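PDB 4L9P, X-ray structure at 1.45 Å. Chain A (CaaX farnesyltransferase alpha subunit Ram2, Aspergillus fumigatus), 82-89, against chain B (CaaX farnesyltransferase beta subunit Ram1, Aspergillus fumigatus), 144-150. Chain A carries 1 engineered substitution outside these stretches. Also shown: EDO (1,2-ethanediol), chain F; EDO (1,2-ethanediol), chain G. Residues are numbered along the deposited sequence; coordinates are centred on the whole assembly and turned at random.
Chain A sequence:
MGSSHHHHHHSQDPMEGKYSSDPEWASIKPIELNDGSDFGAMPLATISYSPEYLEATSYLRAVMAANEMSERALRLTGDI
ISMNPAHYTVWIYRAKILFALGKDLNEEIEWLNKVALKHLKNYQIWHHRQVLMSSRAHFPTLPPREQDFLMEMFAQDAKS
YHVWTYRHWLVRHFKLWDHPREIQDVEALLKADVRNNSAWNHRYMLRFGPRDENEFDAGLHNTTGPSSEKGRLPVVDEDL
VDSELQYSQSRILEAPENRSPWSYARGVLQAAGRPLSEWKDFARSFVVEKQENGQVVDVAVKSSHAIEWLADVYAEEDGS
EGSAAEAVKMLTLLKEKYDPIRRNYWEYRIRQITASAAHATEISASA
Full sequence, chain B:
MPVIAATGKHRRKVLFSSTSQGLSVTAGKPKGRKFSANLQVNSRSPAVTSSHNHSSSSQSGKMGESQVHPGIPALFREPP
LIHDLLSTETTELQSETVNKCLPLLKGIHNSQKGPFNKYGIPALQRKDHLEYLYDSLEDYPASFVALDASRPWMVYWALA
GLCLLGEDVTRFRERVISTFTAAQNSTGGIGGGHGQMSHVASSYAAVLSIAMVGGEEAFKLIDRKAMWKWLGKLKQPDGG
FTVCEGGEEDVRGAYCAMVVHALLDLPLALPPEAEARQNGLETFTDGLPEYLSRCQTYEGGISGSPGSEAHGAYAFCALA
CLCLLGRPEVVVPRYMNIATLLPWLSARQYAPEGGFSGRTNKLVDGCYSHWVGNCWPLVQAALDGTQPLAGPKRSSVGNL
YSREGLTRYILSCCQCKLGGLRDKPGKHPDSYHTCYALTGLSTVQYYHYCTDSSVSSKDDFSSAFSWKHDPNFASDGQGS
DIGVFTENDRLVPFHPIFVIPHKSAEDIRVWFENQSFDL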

# COMPACT_ATOMS: atom_id res chain seq x y z
N SER A 82 17.31 18.47 10.43
CA SER A 82 18.48 18.50 9.52
C SER A 82 19.25 17.18 9.56
O SER A 82 19.83 16.77 8.56
CB SER A 82 19.40 19.70 9.83
OG SER A 82 20.29 19.44 10.91
N MET A 83 19.27 16.51 10.70
CA MET A 83 19.95 15.22 10.82
C MET A 83 19.11 14.03 10.39
O MET A 83 19.64 13.06 9.84
CB MET A 83 20.45 14.99 12.26
CG MET A 83 21.63 15.93 12.61
SD MET A 83 22.18 15.64 14.31
CE MET A 83 20.98 16.53 15.21
N ASN A 84 17.81 14.11 10.62
CA ASN A 84 16.89 13.00 10.35
C ASN A 84 15.49 13.54 10.07
O ASN A 84 14.68 13.70 10.98
CB ASN A 84 16.84 12.05 11.53
CG ASN A 84 15.88 10.90 11.30
OD1 ASN A 84 15.36 10.71 10.18
ND2 ASN A 84 15.62 10.13 12.37
N PRO A 85 15.20 13.83 8.81
CA PRO A 85 13.90 14.41 8.48
C PRO A 85 12.79 13.35 8.56
O PRO A 85 11.63 13.71 8.43
CB PRO A 85 14.06 14.89 7.03
CG PRO A 85 15.09 14.01 6.47
CD PRO A 85 16.08 13.77 7.62
N ALA A 86 13.12 12.09 8.78
CA ALA A 86 12.09 11.06 8.97
C ALA A 86 11.77 10.79 10.45
O ALA A 86 11.21 9.75 10.81
CB ALA A 86 12.52 9.76 8.26
N HIS A 87 12.10 11.74 11.33
CA HIS A 87 11.75 11.59 12.75
C HIS A 87 10.36 12.16 12.92
O HIS A 87 10.19 13.37 13.06
CB HIS A 87 12.81 12.40 13.53
CG HIS A 87 12.80 12.19 15.01
ND1 HIS A 87 11.73 12.53 15.82
CD2 HIS A 87 13.79 11.77 15.84
CE1 HIS A 87 12.05 12.27 17.08
NE2 HIS A 87 13.29 11.78 17.12
N TYR A 88 9.32 11.31 12.89
CA TYR A 88 7.94 11.84 12.83
C TYR A 88 7.61 12.63 14.10
O TYR A 88 6.83 13.60 14.04
CB TYR A 88 6.91 10.70 12.58
CG TYR A 88 6.92 9.61 13.62
CD1 TYR A 88 6.14 9.73 14.78
CD2 TYR A 88 7.77 8.51 13.50
CE1 TYR A 88 6.14 8.79 15.75
CE2 TYR A 88 7.81 7.55 14.49
CZ TYR A 88 7.00 7.70 15.64
OH TYR A 88 7.09 6.76 16.64
N THR A 89 8.12 12.18 15.25
CA THR A 89 7.77 12.88 16.51
C THR A 89 8.23 14.36 16.48
O THR A 89 7.49 15.25 16.88
CB THR A 89 8.45 12.20 17.68
OG1 THR A 89 8.01 10.83 17.76
CG2 THR A 89 8.11 12.89 19.03
N PHE B 144 22.95 5.25 9.26
CA PHE B 144 21.59 4.69 9.18
C PHE B 144 20.58 5.41 10.09
O PHE B 144 19.49 4.92 10.33
CB PHE B 144 21.63 3.20 9.53
CG PHE B 144 22.14 2.34 8.40
CD1 PHE B 144 23.48 2.21 8.19
CD2 PHE B 144 21.24 1.73 7.52
CE1 PHE B 144 23.93 1.42 7.11
CE2 PHE B 144 21.66 0.96 6.49
CZ PHE B 144 23.00 0.81 6.25
N VAL B 145 20.95 6.60 10.57
CA VAL B 145 20.09 7.34 11.50
C VAL B 145 18.66 7.53 10.98
O VAL B 145 17.73 7.58 11.78
CB VAL B 145 20.71 8.74 11.85
CG1 VAL B 145 20.91 9.55 10.55
CG2 VAL B 145 19.86 9.51 12.88
N ALA B 146 18.44 7.64 9.67
CA ALA B 146 17.07 7.83 9.15
C ALA B 146 16.17 6.66 9.45
O ALA B 146 14.93 6.78 9.35
CB ALA B 146 17.10 8.09 7.64
N LEU B 147 16.75 5.52 9.81
CA LEU B 147 15.92 4.37 10.20
C LEU B 147 15.50 4.40 11.67
O LEU B 147 14.82 3.51 12.13
CB LEU B 147 16.62 3.03 9.94
CG LEU B 147 16.89 2.71 8.47
CD1 LEU B 147 17.73 1.43 8.26
CD2 LEU B 147 15.59 2.56 7.74
N ASP B 148 15.85 5.47 12.40
CA ASP B 148 15.51 5.52 13.83
C ASP B 148 14.03 5.28 14.08
O ASP B 148 13.66 4.54 14.99
CB ASP B 148 15.90 6.91 14.35
CG ASP B 148 16.04 6.96 15.85
OD1 ASP B 148 16.17 5.89 16.48
OD2 ASP B 148 16.07 8.09 16.38
N ALA B 149 13.17 5.94 13.31
CA ALA B 149 11.73 5.78 13.53
C ALA B 149 11.21 4.41 13.10
O ALA B 149 10.10 4.00 13.50
CB ALA B 149 10.96 6.92 12.80
N SER B 150 12.02 3.70 12.31
CA SER B 150 11.65 2.41 11.70
C SER B 150 12.23 1.18 12.41
O SER B 150 12.14 0.06 11.89
CB SER B 150 12.14 2.33 10.26
OG SER B 150 11.39 3.21 9.49
C1 EDO F . 13.25 11.99 20.94
O1 EDO F . 12.04 11.90 20.13
C2 EDO F . 14.04 10.71 20.70
O2 EDO F . 14.65 10.73 19.40
C1 EDO G . 18.33 8.55 20.07
O1 EDO G . 17.73 9.21 21.18
C2 EDO G . 17.31 7.72 19.33
O2 EDO G . 16.16 8.50 18.94
O HOH W 1 13.71 8.07 11.51

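No hydrogen bond passes directly between the two stretches; the polar link between them is a single water, water 1, held by four protein atoms. It accepts from Asn A84 ND2 at 2.9 Å and from Ala B149 N at 2.8 Å, and it donates to Ala B146 O at 2.8 Å and, weakly, to Ala A86 O at 3.1 Å. Two donors and two acceptors, one of each from either chain, use the full hydrogen-bonding capacity of the water, which thus joins polar groups that do not bond to one another across the interface.

Around this water the chain A segment leaves one helix and enters the next through a type I beta turn from Asn A84 to His A87, closed by a bond from His A87 N to Asn A84 O at 3.3 Å. Asn A84 also supports the turn with its side chain, since its OD1 accepts from Ala A86 N at 3.0 Å. The amide nitrogen of the same side chain donates to the water and is also hydrogen-bonded elsewhere in the structure. The same nitrogen, ND2, comes within 3.4 Å of Val B145 O, but the angle is too poor for a hydrogen bond; that carbonyl is instead engaged within its own 3-10 segment, where Asp B148 N donates to Val B145 O at 2.9 Å.

With its CA-to-CB bond directed toward chain B, Asn A84 is the most extensively covered residue of its stretch. Its OD1 lies 3.5 Å from Ala B146 CA, and its ND2 lies 3.8 Å from Asp B148 CB, so the planar amide packs along the 3-10 segment while its polar atoms are occupied elsewhere. Next to it, Val B145 approaches the end of the first helix, placing CG1 3.8 Å from Met A83 O and CG2 4.2 Å from Asn A84 CB. The side chain of Met A83 contributes little here, because its end leads away from chain B.

Further along, Ala B149 fits against the turn and the start of the second helix. Its CB is 3.5 Å from Ala A86 O and 3.6 Å from Tyr A88 CE2, the latter an apolar contact at the edge of the tyrosine ring, near its plane. The small methyl group therefore touches both a backbone carbonyl and an aromatic edge. Ala A86 also points its CB toward chain B, reaching Ala B146 O at 4.0 Å.

His A87 and Asp B148 form a looser pairing. The closest approach, His A87 CD2 to Asp B148 OD2, is 4.4 Å and oblique to the ring, and both side chains find partners other than each other. His A87, at the N-cap position, caps a backbone nitrogen just past the stretch, while its NE2 is hydrogen-bonded to O2 of one 1,2-ethanediol (chain F) at 2.9 Å. A second 1,2-ethanediol (chain G) donates from O2 to Asp B148 OD2 at 2.6 Å. Both diols probably come from the crystallisation liquor.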